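Local structure of aminotransferase, class IV (Brucella abortus, 4TVI) at residues A[35-40]-A[146-151]; A[229-234]-A[260-265]; A[161-166]-A[198-203]. The protein probably transfers the amino group of leucine, isoleucine or valine to 2-oxoglutarate, using pyridoxal 5'-phosphate as its cofactor. All coordinates share one frame; numbering follows the deposited sequence.

Interaction 1: residues A[35-40]-A[146-151]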
ATOM      1  N   MET A  35      25.768   3.639   3.283  1.00 25.09           N
ATOM      2  CA  MET A  35      24.530   4.262   2.847  1.00 25.16           C
ATOM      3  C   MET A  35      24.584   5.781   2.961  1.00 25.09           C
ATOM      4  O   MET A  35      25.056   6.325   3.963  1.00 24.81           O
ATOM      5  CB  MET A  35      23.366   3.706   3.675  1.00 25.17           C
ATOM      6  CG  MET A  35      21.995   4.199   3.281  1.00 25.19           C
ATOM      7  SD  MET A  35      20.699   3.313   4.183  1.00 28.69           S
ATOM      8  CE  MET A  35      20.922   1.649   3.552  1.00 26.32           C
ATOM      9  N   TRP A  36      24.066   6.452   1.934  1.00 21.53           N
ATOM     10  CA  TRP A  36      23.938   7.906   1.925  1.00 21.33           C
ATOM     11  C   TRP A  36      22.551   8.306   1.452  1.00 19.84           C
ATOM     12  O   TRP A  36      22.089   7.855   0.396  1.00 18.63           O
ATOM     13  CB  TRP A  36      24.991   8.551   1.020  1.00 23.21           C
ATOM     14  CG  TRP A  36      26.367   8.643   1.605  1.00 27.10           C
ATOM     15  CD1 TRP A  36      27.425   7.815   1.345  1.00 28.27           C
ATOM     16  CD2 TRP A  36      26.850   9.629   2.531  1.00 28.98           C
ATOM     17  NE1 TRP A  36      28.529   8.220   2.057  1.00 27.37           N
ATOM     18  CE2 TRP A  36      28.203   9.330   2.792  1.00 29.28           C
ATOM     19  CE3 TRP A  36      26.266  10.730   3.168  1.00 28.18           C
ATOM     20  CZ2 TRP A  36      28.984  10.096   3.664  1.00 30.27           C
ATOM     21  CZ3 TRP A  36      27.039  11.483   4.033  1.00 30.35           C
ATOM     22  CH2 TRP A  36      28.384  11.164   4.274  1.00 30.75           C
ATOM     23  N   THR A  37      21.882   9.149   2.232  1.00 17.62           N
ATOM     24  CA  THR A  37      20.527   9.561   1.895  1.00 19.67           C
ATOM     25  C   THR A  37      20.408  11.080   1.819  1.00 20.06           C
ATOM     26  O   THR A  37      20.821  11.787   2.737  1.00 24.31           O
ATOM     27  CB  THR A  37      19.510   9.019   2.924  1.00 22.05           C
ATOM     28  OG1 THR A  37      19.616   7.594   2.997  1.00 24.11           O
ATOM     29  CG2 THR A  37      18.085   9.405   2.541  1.00 18.93           C
ATOM     30  N   TYR A  38      19.832  11.577   0.727  1.00 17.95           N
ATOM     31  CA  TYR A  38      19.547  13.002   0.603  1.00 19.47           C
ATOM     32  C   TYR A  38      18.145  13.273   1.125  1.00 20.86           C
ATOM     33  O   TYR A  38      17.168  12.728   0.613  1.00 21.89           O
ATOM     34  CB  TYR A  38      19.672  13.469  -0.849  1.00 21.28           C
ATOM     35  CG  TYR A  38      19.504  14.960  -1.024  1.00 22.53           C
ATOM     36  CD1 TYR A  38      20.588  15.823  -0.902  1.00 26.02           C
ATOM     37  CD2 TYR A  38      18.258  15.508  -1.291  1.00 23.94           C
ATOM     38  CE1 TYR A  38      20.432  17.193  -1.053  1.00 28.44           C
ATOM     39  CE2 TYR A  38      18.092  16.870  -1.444  1.00 26.00           C
ATOM     40  CZ  TYR A  38      19.177  17.708  -1.326  1.00 29.00           C
ATOM     41  OH  TYR A  38      18.995  19.064  -1.479  1.00 31.55           O
ATOM     42  N   TYR A  39      18.053  14.100   2.157  1.00 20.23           N
ATOM     43  CA  TYR A  39      16.771  14.392   2.796  1.00 23.41           C
ATOM     44  C   TYR A  39      16.833  15.760   3.453  1.00 25.75           C
ATOM     45  O   TYR A  39      17.807  16.076   4.138  1.00 29.05           O
ATOM     46  CB  TYR A  39      16.419  13.317   3.828  1.00 20.79           C
ATOM     47  CG  TYR A  39      15.157  13.586   4.626  1.00 21.37           C
ATOM     48  CD1 TYR A  39      13.910  13.626   4.007  1.00 19.12           C
ATOM     49  CD2 TYR A  39      15.213  13.797   6.000  1.00 20.98           C
ATOM     50  CE1 TYR A  39      12.752  13.866   4.736  1.00 20.54           C
ATOM     51  CE2 TYR A  39      14.062  14.042   6.741  1.00 22.43           C
ATOM     52  CZ  TYR A  39      12.834  14.075   6.104  1.00 23.52           C
ATOM     53  OH  TYR A  39      11.688  14.317   6.836  1.00 21.50           O
ATOM     54  N   LYS A  40      15.805  16.572   3.227  1.00 24.74           N
ATOM     55  CA  LYS A  40      15.775  17.943   3.728  1.00 25.89           C
ATOM     56  C   LYS A  40      17.067  18.700   3.413  1.00 23.66           C
ATOM     57  O   LYS A  40      17.686  19.276   4.301  1.00 23.87           O
ATOM     58  CB  LYS A  40      15.511  17.958   5.236  1.00 27.60           C
ATOM     59  CG  LYS A  40      14.135  17.447   5.633  1.00 30.72           C
ATOM     60  CD  LYS A  40      13.311  18.531   6.310  1.00 33.30           C
ATOM     61  CE  LYS A  40      11.872  18.077   6.525  1.00 35.37           C
ATOM     62  NZ  LYS A  40      11.084  18.167   5.256  1.00 35.90           N
ATOM     63  N   ALA A 146      13.110  12.077  -0.886  1.00 14.94           N
ATOM     64  CA  ALA A 146      14.354  11.555  -0.338  1.00 17.93           C
ATOM     65  C   ALA A 146      15.008  10.640  -1.362  1.00 18.65           C
ATOM     66  O   ALA A 146      14.326   9.915  -2.088  1.00 18.38           O
ATOM     67  CB  ALA A 146      14.117  10.823   0.974  1.00 14.46           C
ATOM     68  N   LEU A 147      16.333  10.699  -1.434  1.00 17.75           N
ATOM     69  CA  LEU A 147      17.095   9.869  -2.358  1.00 18.53           C
ATOM     70  C   LEU A 147      18.070   8.996  -1.579  1.00 20.04           C
ATOM     71  O   LEU A 147      19.045   9.491  -1.012  1.00 22.57           O
ATOM     72  CB  LEU A 147      17.843  10.740  -3.366  1.00 18.07           C
ATOM     73  CG  LEU A 147      18.690  10.021  -4.416  1.00 18.30           C
ATOM     74  CD1 LEU A 147      17.831   9.061  -5.240  1.00 14.51           C
ATOM     75  CD2 LEU A 147      19.374  11.040  -5.307  1.00 17.94           C
ATOM     76  N   CYS A 148      17.808   7.697  -1.554  1.00 19.08           N
ATOM     77  CA  CYS A 148      18.609   6.781  -0.750  1.00 19.54           C
ATOM     78  C   CYS A 148      19.568   5.966  -1.611  1.00 19.56           C
ATOM     79  O   CYS A 148      19.148   5.241  -2.520  1.00 19.47           O
ATOM     80  CB  CYS A 148      17.690   5.849   0.051  1.00 16.69           C
ATOM     81  SG  CYS A 148      18.554   4.741   1.189  1.00 20.84           S
ATOM     82  N   LEU A 149      20.857   6.095  -1.315  1.00 18.48           N
ATOM     83  CA  LEU A 149      21.895   5.352  -2.017  1.00 20.21           C
ATOM     84  C   LEU A 149      22.517   4.311  -1.103  1.00 18.97           C
ATOM     85  O   LEU A 149      23.011   4.641  -0.019  1.00 16.79           O
ATOM     86  CB  LEU A 149      22.987   6.286  -2.546  1.00 21.54           C
ATOM     87  CG  LEU A 149      22.550   7.499  -3.364  1.00 24.17           C
ATOM     88  CD1 LEU A 149      23.764   8.199  -3.953  1.00 25.81           C
ATOM     89  CD2 LEU A 149      21.556   7.119  -4.443  1.00 23.97           C
ATOM     90  N   GLU A 150      22.476   3.056  -1.534  1.00 17.44           N
ATOM     91  CA  GLU A 150      23.052   1.961  -0.763  1.00 19.88           C
ATOM     92  C   GLU A 150      24.138   1.231  -1.544  1.00 21.23           C
ATOM     93  O   GLU A 150      23.927   0.826  -2.689  1.00 20.99           O
ATOM     94  CB  GLU A 150      21.967   0.971  -0.339  1.00 22.00           C
ATOM     95  CG  GLU A 150      22.469  -0.123   0.595  1.00 25.21           C
ATOM     96  CD  GLU A 150      21.343  -0.995   1.127  1.00 27.75           C
ATOM     97  OE1 GLU A 150      20.189  -0.814   0.681  1.00 27.06           O
ATOM     98  OE2 GLU A 150      21.611  -1.859   1.989  1.00 29.93           O
ATOM     99  N   ALA A 151      25.298   1.066  -0.916  1.00 18.43           N
ATOM    100  CA  ALA A 151      26.383   0.297  -1.502  1.00 19.44           C
ATOM    101  C   ALA A 151      26.024  -1.186  -1.553  1.00 23.58           C
ATOM    102  O   ALA A 151      25.950  -1.858  -0.525  1.00 24.75           O
ATOM    103  CB  ALA A 151      27.666   0.505  -0.715  1.00 20.16           C
TER
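Met35 to Tyr38 run antiparallel to Leu147 to Glu150, the axes of the two short strand segments approaching to 4.5 Å with N-to-C directions 173° apart, and Trp36–Leu149 and Tyr38–Leu147 are hydrogen-bonded pairs. In the first pair Leu149 N reaches Trp36 O at 2.7 Å; in the second Tyr38 N reaches Leu147 O at 2.8 Å. Met35, Thr37, Cys148 and Glu150 share one face of the sheet. With CG anti to the backbone N (chi1 -176°), Met35 runs out along that face before its thioether bends at chi3. It crosses the extended Glu150 side chain at a slant, Met35 CE coming 3.6 Å from Glu150 CD, and its SD rests 4.0 Å from Cys148 SG. A flexible, apolar methionine suits this place, since its terminal methyl can settle against Glu150 CG and CD. Both are interior strands of the five-stranded antiparallel sheet of the N-terminal domain, flanked by strands 42-45 and 120-128. The second subunit covers the same face, its Ala53 packing on Thr37 and Cys148, which are correspondingly small. On the other face Tyr38 CB meets Leu147 CB at 4.1 Å, and Leu147 continues onto Leu106 and Ala107 of helix 100-111. The Trp36 ring leads away from Leu149 to meet Phe114 edge-to-face.

Interaction 2: residues A[229-234]-A[260-265]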
ATOM      1  N   PHE A 229       9.894 -14.628 -25.832  1.00 18.91           N
ATOM      2  CA  PHE A 229       8.519 -14.229 -25.544  1.00 20.04           C
ATOM      3  C   PHE A 229       8.448 -13.582 -24.165  1.00 18.90           C
ATOM      4  O   PHE A 229       9.104 -14.029 -23.226  1.00 18.54           O
ATOM      5  CB  PHE A 229       7.559 -15.428 -25.603  1.00 21.85           C
ATOM      6  CG  PHE A 229       7.473 -16.086 -26.960  1.00 24.71           C
ATOM      7  CD1 PHE A 229       8.427 -17.014 -27.362  1.00 24.35           C
ATOM      8  CD2 PHE A 229       6.429 -15.788 -27.825  1.00 25.72           C
ATOM      9  CE1 PHE A 229       8.342 -17.626 -28.606  1.00 24.02           C
ATOM     10  CE2 PHE A 229       6.340 -16.399 -29.071  1.00 25.04           C
ATOM     11  CZ  PHE A 229       7.296 -17.317 -29.460  1.00 24.00           C
ATOM     12  N   THR A 230       7.649 -12.527 -24.053  1.00 15.70           N
ATOM     13  CA  THR A 230       7.452 -11.834 -22.793  1.00 14.50           C
ATOM     14  C   THR A 230       6.029 -11.280 -22.761  1.00 15.53           C
ATOM     15  O   THR A 230       5.496 -10.892 -23.805  1.00 17.40           O
ATOM     16  CB  THR A 230       8.490 -10.703 -22.604  1.00 11.73           C
ATOM     17  OG1 THR A 230       8.414 -10.179 -21.271  1.00 14.76           O
ATOM     18  CG2 THR A 230       8.261  -9.579 -23.597  1.00 11.89           C
ATOM     19  N   PRO A 231       5.402 -11.267 -21.572  1.00 12.74           N
ATOM     20  CA  PRO A 231       4.024 -10.780 -21.447  1.00 13.80           C
ATOM     21  C   PRO A 231       3.825  -9.395 -22.044  1.00 14.36           C
ATOM     22  O   PRO A 231       4.613  -8.483 -21.775  1.00 14.77           O
ATOM     23  CB  PRO A 231       3.801 -10.750 -19.935  1.00 15.68           C
ATOM     24  CG  PRO A 231       4.681 -11.826 -19.419  1.00 17.16           C
ATOM     25  CD  PRO A 231       5.903 -11.821 -20.304  1.00 14.21           C
ATOM     26  N   VAL A 232       2.780  -9.242 -22.849  1.00 15.71           N
ATOM     27  CA  VAL A 232       2.454  -7.938 -23.403  1.00 17.71           C
ATOM     28  C   VAL A 232       2.018  -7.041 -22.248  1.00 17.18           C
ATOM     29  O   VAL A 232       1.241  -7.466 -21.385  1.00 17.87           O
ATOM     30  CB  VAL A 232       1.345  -8.023 -24.488  1.00 21.19           C
ATOM     31  CG1 VAL A 232       0.087  -8.688 -23.941  1.00 14.64           C
ATOM     32  CG2 VAL A 232       1.022  -6.646 -25.048  1.00 22.42           C
ATOM     33  N   PRO A 233       2.560  -5.812 -22.191  1.00 16.53           N
ATOM     34  CA  PRO A 233       2.142  -4.870 -21.146  1.00 14.48           C
ATOM     35  C   PRO A 233       0.653  -4.610 -21.228  1.00 16.77           C
ATOM     36  O   PRO A 233       0.179  -4.254 -22.303  1.00 20.02           O
ATOM     37  CB  PRO A 233       2.934  -3.598 -21.471  1.00 14.41           C
ATOM     38  CG  PRO A 233       4.120  -4.077 -22.257  1.00 16.19           C
ATOM     39  CD  PRO A 233       3.613  -5.249 -23.057  1.00 16.48           C
ATOM     40  N   ASN A 234      -0.079  -4.805 -20.134  1.00 16.01           N
ATOM     41  CA  ASN A 234      -1.511  -4.527 -20.146  1.00 16.27           C
ATOM     42  C   ASN A 234      -1.923  -3.683 -18.941  1.00 16.50           C
ATOM     43  O   ASN A 234      -3.106  -3.497 -18.679  1.00 15.92           O
ATOM     44  CB  ASN A 234      -2.324  -5.828 -20.194  1.00 17.98           C
ATOM     45  CG  ASN A 234      -2.185  -6.672 -18.928  1.00 19.00           C
ATOM     46  OD1 ASN A 234      -1.439  -6.332 -18.004  1.00 14.71           O
ATOM     47  ND2 ASN A 234      -2.918  -7.781 -18.883  1.00 14.89           N
ATOM     48  N   THR A 260       3.411 -10.652 -26.233  1.00 19.63           N
ATOM     49  CA  THR A 260       2.129 -11.274 -26.491  1.00 19.79           C
ATOM     50  C   THR A 260       1.507 -11.787 -25.200  1.00 20.03           C
ATOM     51  O   THR A 260       2.131 -11.744 -24.138  1.00 18.35           O
ATOM     52  CB  THR A 260       2.274 -12.439 -27.478  1.00 22.43           C
ATOM     53  OG1 THR A 260       0.979 -12.914 -27.855  1.00 32.32           O
ATOM     54  CG2 THR A 260       3.060 -13.569 -26.834  1.00 16.39           C
ATOM     55  N   THR A 261       0.274 -12.270 -25.296  1.00 19.23           N
ATOM     56  CA  THR A 261      -0.402 -12.827 -24.136  1.00 19.86           C
ATOM     57  C   THR A 261       0.151 -14.223 -23.871  1.00 19.14           C
ATOM     58  O   THR A 261       0.134 -15.084 -24.748  1.00 21.25           O
ATOM     59  CB  THR A 261      -1.924 -12.885 -24.345  1.00 22.36           C
ATOM     60  OG1 THR A 261      -2.437 -11.556 -24.508  1.00 16.89           O
ATOM     61  CG2 THR A 261      -2.613 -13.562 -23.161  1.00 17.09           C
ATOM     62  N   LEU A 262       0.668 -14.437 -22.667  1.00 19.32           N
ATOM     63  CA  LEU A 262       1.242 -15.727 -22.310  1.00 20.31           C
ATOM     64  C   LEU A 262       0.534 -16.352 -21.112  1.00 24.45           C
ATOM     65  O   LEU A 262       0.143 -15.657 -20.172  1.00 23.44           O
ATOM     66  CB  LEU A 262       2.736 -15.582 -22.013  1.00 16.75           C
ATOM     67  CG  LEU A 262       3.630 -15.074 -23.145  1.00 17.97           C
ATOM     68  CD1 LEU A 262       5.008 -14.714 -22.599  1.00 13.75           C
ATOM     69  CD2 LEU A 262       3.746 -16.099 -24.270  1.00 17.46           C
ATOM     70  N   LYS A 263       0.366 -17.667 -21.156  1.00 24.68           N
ATOM     71  CA  LYS A 263      -0.213 -18.401 -20.044  1.00 24.62           C
ATOM     72  C   LYS A 263       0.858 -19.204 -19.314  1.00 21.26           C
ATOM     73  O   LYS A 263       1.999 -19.284 -19.771  1.00 23.69           O
ATOM     74  CB  LYS A 263      -1.337 -19.323 -20.537  1.00 28.41           C
ATOM     75  CG  LYS A 263      -2.568 -18.568 -21.026  1.00 33.47           C
ATOM     76  CD  LYS A 263      -3.733 -19.502 -21.328  1.00 39.02           C
ATOM     77  CE  LYS A 263      -4.091 -20.344 -20.115  1.00 42.83           C
ATOM     78  NZ  LYS A 263      -4.352 -19.508 -18.905  1.00 44.26           N
ATOM     79  N   ILE A 264       0.487 -19.788 -18.178  1.00 19.71           N
ATOM     80  CA  ILE A 264       1.398 -20.620 -17.401  1.00 20.88           C
ATOM     81  C   ILE A 264       1.939 -21.742 -18.275  1.00 21.66           C
ATOM     82  O   ILE A 264       3.123 -22.082 -18.212  1.00 19.60           O
ATOM     83  CB  ILE A 264       0.711 -21.222 -16.155  1.00 22.50           C
ATOM     84  CG1 ILE A 264       0.365 -20.126 -15.139  1.00 22.76           C
ATOM     85  CG2 ILE A 264       1.606 -22.270 -15.505  1.00 19.52           C
ATOM     86  CD1 ILE A 264       1.580 -19.438 -14.545  1.00 20.57           C
ATOM     87  N   GLU A 265       1.059 -22.297 -19.104  1.00 19.69           N
ATOM     88  CA  GLU A 265       1.423 -23.354 -20.039  1.00 23.32           C
ATOM     89  C   GLU A 265       2.597 -22.973 -20.937  1.00 19.85           C
ATOM     90  O   GLU A 265       3.456 -23.803 -21.212  1.00 21.11           O
ATOM     91  CB  GLU A 265       0.209 -23.732 -20.900  1.00 25.88           C
ATOM     92  CG  GLU A 265      -0.881 -24.519 -20.162  1.00 32.82           C
ATOM     93  CD  GLU A 265      -1.739 -23.675 -19.217  1.00 35.93           C
ATOM     94  OE1 GLU A 265      -1.456 -22.471 -19.022  1.00 35.81           O
ATOM     95  OE2 GLU A 265      -2.707 -24.230 -18.657  1.00 39.90           O
TER
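Leu262 lays one methyl against the backbone of the neighbouring strand: its CD1 is 3.6 Å from Thr230 C and equally near Pro231 N, so the branch covers the peptide link between these two residues. The leucine crosses the Pro231 ring at about a right angle, with CD1 3.8 Å from Pro231 CD, while the second methyl, CD2, turns to Phe229 CB. Proline fits beneath a methyl group because its nitrogen carries no hydrogen that would need an acceptor there. Phe229 and Thr260 lie side by side and point the same way, the Thr260 methyl CG2 coming to the edge of the aromatic ring, 4.2 Å from Phe229 CD2. The ring also meets His258 and the cation of Arg224. On the far side of Thr260, Val232 has CG1 between its backbone N and carbonyl carbon (chi1 56°), which sets that methyl 3.6 Å from Thr260 C.

The backbones pair as parallel strands. Thr260 N donates to Thr230 O at 3.2 Å, nearly in line with the C=O bond, and Val232 N returns a bond to Thr260 O at 2.9 Å, from above the carbonyl plane. Strand 227-231, helix 241-252 and strand 257-260 thus form a beta-alpha-beta crossover. Thr230 points away from 260-265 and packs on Arg243 and Ile247 of that helix, while its OG1 bonds Val220 O of strand 219-224. Two backbone bonds through Thr260 N and O thus fix the register, and the leucine and valine methyls add only apolar contact beside them.

Interaction 3: residues A[161-166]-A[198-203]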
ATOM      1  N   THR A 161      14.539 -19.979  -8.665  1.00 24.47           N
ATOM      2  CA  THR A 161      13.458 -20.869  -9.060  1.00 24.68           C
ATOM      3  C   THR A 161      12.097 -20.210  -8.883  1.00 23.87           C
ATOM      4  O   THR A 161      11.942 -19.276  -8.088  1.00 22.10           O
ATOM      5  CB  THR A 161      13.481 -22.173  -8.246  1.00 25.53           C
ATOM      6  OG1 THR A 161      13.260 -21.876  -6.860  1.00 24.37           O
ATOM      7  CG2 THR A 161      14.821 -22.880  -8.412  1.00 26.60           C
ATOM      8  N   ILE A 162      11.109 -20.702  -9.624  1.00 22.88           N
ATOM      9  CA  ILE A 162       9.754 -20.177  -9.518  1.00 20.79           C
ATOM     10  C   ILE A 162       8.715 -21.272  -9.322  1.00 20.64           C
ATOM     11  O   ILE A 162       8.929 -22.436  -9.666  1.00 19.75           O
ATOM     12  CB  ILE A 162       9.350 -19.354 -10.763  1.00 20.39           C
ATOM     13  CG1 ILE A 162       9.514 -20.187 -12.035  1.00 18.92           C
ATOM     14  CG2 ILE A 162      10.178 -18.079 -10.864  1.00 22.65           C
ATOM     15  CD1 ILE A 162       9.008 -19.489 -13.283  1.00 18.32           C
ATOM     16  N   THR A 163       7.582 -20.870  -8.764  1.00 20.55           N
ATOM     17  CA  THR A 163       6.409 -21.720  -8.661  1.00 23.02           C
ATOM     18  C   THR A 163       5.214 -20.817  -8.913  1.00 23.85           C
ATOM     19  O   THR A 163       5.376 -19.618  -9.153  1.00 23.43           O
ATOM     20  CB  THR A 163       6.295 -22.405  -7.278  1.00 21.50           C
ATOM     21  OG1 THR A 163       5.127 -23.240  -7.237  1.00 21.01           O
ATOM     22  CG2 THR A 163       6.204 -21.361  -6.183  1.00 21.14           C
ATOM     23  N   THR A 164       4.017 -21.384  -8.880  1.00 21.85           N
ATOM     24  CA  THR A 164       2.815 -20.587  -9.032  1.00 19.73           C
ATOM     25  C   THR A 164       2.415 -20.009  -7.687  1.00 19.90           C
ATOM     26  O   THR A 164       2.918 -20.436  -6.647  1.00 21.47           O
ATOM     27  CB  THR A 164       1.657 -21.410  -9.604  1.00 17.43           C
ATOM     28  OG1 THR A 164       1.479 -22.585  -8.808  1.00 18.41           O
ATOM     29  CG2 THR A 164       1.960 -21.819 -11.039  1.00 17.59           C
ATOM     30  N   THR A 165       1.509 -19.039  -7.711  1.00 16.88           N
ATOM     31  CA  THR A 165       0.987 -18.459  -6.484  1.00 19.70           C
ATOM     32  C   THR A 165      -0.535 -18.396  -6.540  1.00 20.43           C
ATOM     33  O   THR A 165      -1.127 -18.294  -7.616  1.00 19.74           O
ATOM     34  CB  THR A 165       1.559 -17.052  -6.230  1.00 19.80           C
ATOM     35  OG1 THR A 165       0.917 -16.481  -5.082  1.00 21.04           O
ATOM     36  CG2 THR A 165       1.331 -16.150  -7.441  1.00 17.69           C
ATOM     37  N   SER A 166      -1.160 -18.479  -5.373  1.00 16.90           N
ATOM     38  CA  SER A 166      -2.608 -18.451  -5.276  1.00 17.64           C
ATOM     39  C   SER A 166      -3.136 -17.035  -5.462  1.00 17.04           C
ATOM     40  O   SER A 166      -4.327 -16.824  -5.645  1.00 18.65           O
ATOM     41  CB  SER A 166      -3.053 -19.010  -3.927  1.00 19.59           C
ATOM     42  OG  SER A 166      -2.643 -18.148  -2.884  1.00 24.72           O
ATOM     43  N   LYS A 198       6.803 -23.055  -0.212  1.00 27.35           N
ATOM     44  CA  LYS A 198       6.721 -24.222  -1.085  1.00 25.12           C
ATOM     45  C   LYS A 198       8.095 -24.683  -1.543  1.00 26.99           C
ATOM     46  O   LYS A 198       8.217 -25.690  -2.234  1.00 29.23           O
ATOM     47  CB  LYS A 198       5.841 -23.932  -2.304  1.00 22.37           C
ATOM     48  CG  LYS A 198       4.399 -23.609  -1.950  1.00 25.30           C
ATOM     49  CD  LYS A 198       3.471 -23.846  -3.124  1.00 26.86           C
ATOM     50  CE  LYS A 198       3.607 -22.798  -4.193  1.00 26.38           C
ATOM     51  NZ  LYS A 198       2.716 -23.118  -5.341  1.00 25.16           N
ATOM     52  N   GLY A 199       9.127 -23.953  -1.130  1.00 27.22           N
ATOM     53  CA  GLY A 199      10.497 -24.328  -1.418  1.00 28.88           C
ATOM     54  C   GLY A 199      11.063 -23.704  -2.678  1.00 29.34           C
ATOM     55  O   GLY A 199      11.960 -24.269  -3.303  1.00 31.12           O
ATOM     56  N   PHE A 200      10.549 -22.531  -3.046  1.00 26.46           N
ATOM     57  CA  PHE A 200      11.022 -21.812  -4.229  1.00 24.96           C
ATOM     58  C   PHE A 200      11.342 -20.359  -3.891  1.00 25.31           C
ATOM     59  O   PHE A 200      10.847 -19.831  -2.900  1.00 24.26           O
ATOM     60  CB  PHE A 200       9.980 -21.889  -5.343  1.00 24.33           C
ATOM     61  CG  PHE A 200       9.645 -23.296  -5.755  1.00 24.92           C
ATOM     62  CD1 PHE A 200       8.656 -24.009  -5.102  1.00 22.47           C
ATOM     63  CD2 PHE A 200      10.338 -23.910  -6.789  1.00 25.32           C
ATOM     64  CE1 PHE A 200       8.357 -25.306  -5.472  1.00 23.42           C
ATOM     65  CE2 PHE A 200      10.044 -25.204  -7.164  1.00 25.02           C
ATOM     66  CZ  PHE A 200       9.051 -25.904  -6.505  1.00 24.17           C
ATOM     67  N   HIS A 201      12.166 -19.716  -4.714  1.00 24.50           N
ATOM     68  CA  HIS A 201      12.604 -18.348  -4.438  1.00 23.24           C
ATOM     69  C   HIS A 201      11.529 -17.322  -4.746  1.00 20.89           C
ATOM     70  O   HIS A 201      11.421 -16.298  -4.077  1.00 18.42           O
ATOM     71  CB  HIS A 201      13.846 -17.988  -5.258  1.00 23.52           C
ATOM     72  CG  HIS A 201      15.032 -18.850  -4.981  1.00 27.49           C
ATOM     73  ND1 HIS A 201      15.428 -19.863  -5.828  1.00 29.76           N
ATOM     74  CD2 HIS A 201      15.924 -18.839  -3.963  1.00 29.49           C
ATOM     75  CE1 HIS A 201      16.505 -20.448  -5.337  1.00 31.22           C
ATOM     76  NE2 HIS A 201      16.829 -19.843  -4.207  1.00 30.81           N
ATOM     77  N   ASN A 202      10.755 -17.594  -5.787  1.00 19.85           N
ATOM     78  CA  ASN A 202       9.910 -16.571  -6.375  1.00 18.64           C
ATOM     79  C   ASN A 202       8.665 -17.195  -6.984  1.00 19.33           C
ATOM     80  O   ASN A 202       8.530 -18.422  -7.017  1.00 18.32           O
ATOM     81  CB  ASN A 202      10.712 -15.788  -7.427  1.00 15.46           C
ATOM     82  CG  ASN A 202      10.208 -14.369  -7.622  1.00 14.61           C
ATOM     83  OD1 ASN A 202       9.008 -14.112  -7.603  1.00 15.67           O
ATOM     84  ND2 ASN A 202      11.137 -13.432  -7.791  1.00 17.18           N
ATOM     85  N   ALA A 203       7.753 -16.353  -7.455  1.00 18.64           N
ATOM     86  CA  ALA A 203       6.502 -16.836  -8.019  1.00 18.19           C
ATOM     87  C   ALA A 203       6.286 -16.292  -9.426  1.00 18.34           C
ATOM     88  O   ALA A 203       6.669 -15.163  -9.725  1.00 19.99           O
ATOM     89  CB  ALA A 203       5.335 -16.460  -7.120  1.00 17.65           C
TER
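Thr161 and His201 meet through a pair of hydrogen bonds at the start of two parallel strands, 160-164 and 202-206, which helix 185-198 joins as a beta-alpha-beta crossover. Thr161 N donates to His201 ND1 at 3.0 Å, the nitrogen tilted 17° from the imidazole plane. In return His201 N donates to Thr161 OG1 at 3.2 Å; with chi1 at 63° this hydroxyl sits between its own N and carbonyl carbon, where it can accept from the backbone N-H of His201. Beyond it the strands pair, Thr163 N bonding Asn202 O.

Phe200 lies against Thr163. The threonine CB stands over one ring face in a CH-pi contact, 3.9 Å from the centroid and offset toward the rim, while Thr161 OG1 lies at the ring's edge. Gly199 prepares this placement: its positive phi, in a Schellman motif, ends the helix and turns the chain toward the strand. From the last helical turn Lys198 bends at chi3 and brings NZ to Thr163 OG1 at 3.1 Å and to Thr164 O. A lysine is long enough to span from helix to strand; Thr163 OG1 is also hydrogen-bonded to Asp289 OD1, so the hydroxyl links the lysine to that carboxylate. Further out, Glu194 holds Thr165 OG1 and Ser166 OG. Asn202 is bonded to Thr217 OG1 and Ala216 N in the turn between strands 212-215 and 219-224, and its OD1 accepts from Ala203 N at 2.6 Å.

How the interactions relate
From the N terminus, the first strand, within 35-40, waits until 146-151 to complete interaction 1, closing a loop of 105 residues that builds most of the N-terminal sheet. The chain then passes into the second, mixed sheet. Interaction 3 closes the 31 residues between 166 and 198, which carry Lys180, the lysine linked to the cofactor, and helix 185-198. Interaction 2 follows, closing the 25 residues that contain helix 241-252. The three loops come in series, neither nesting nor crossing. Interactions 2 and 3 belong to the same sheet and touch where Ile264 CD1 packs on Thr164 CG2, whereas interaction 1 lies across the chain's centre, its own centre about 32 Å from that of interaction 3.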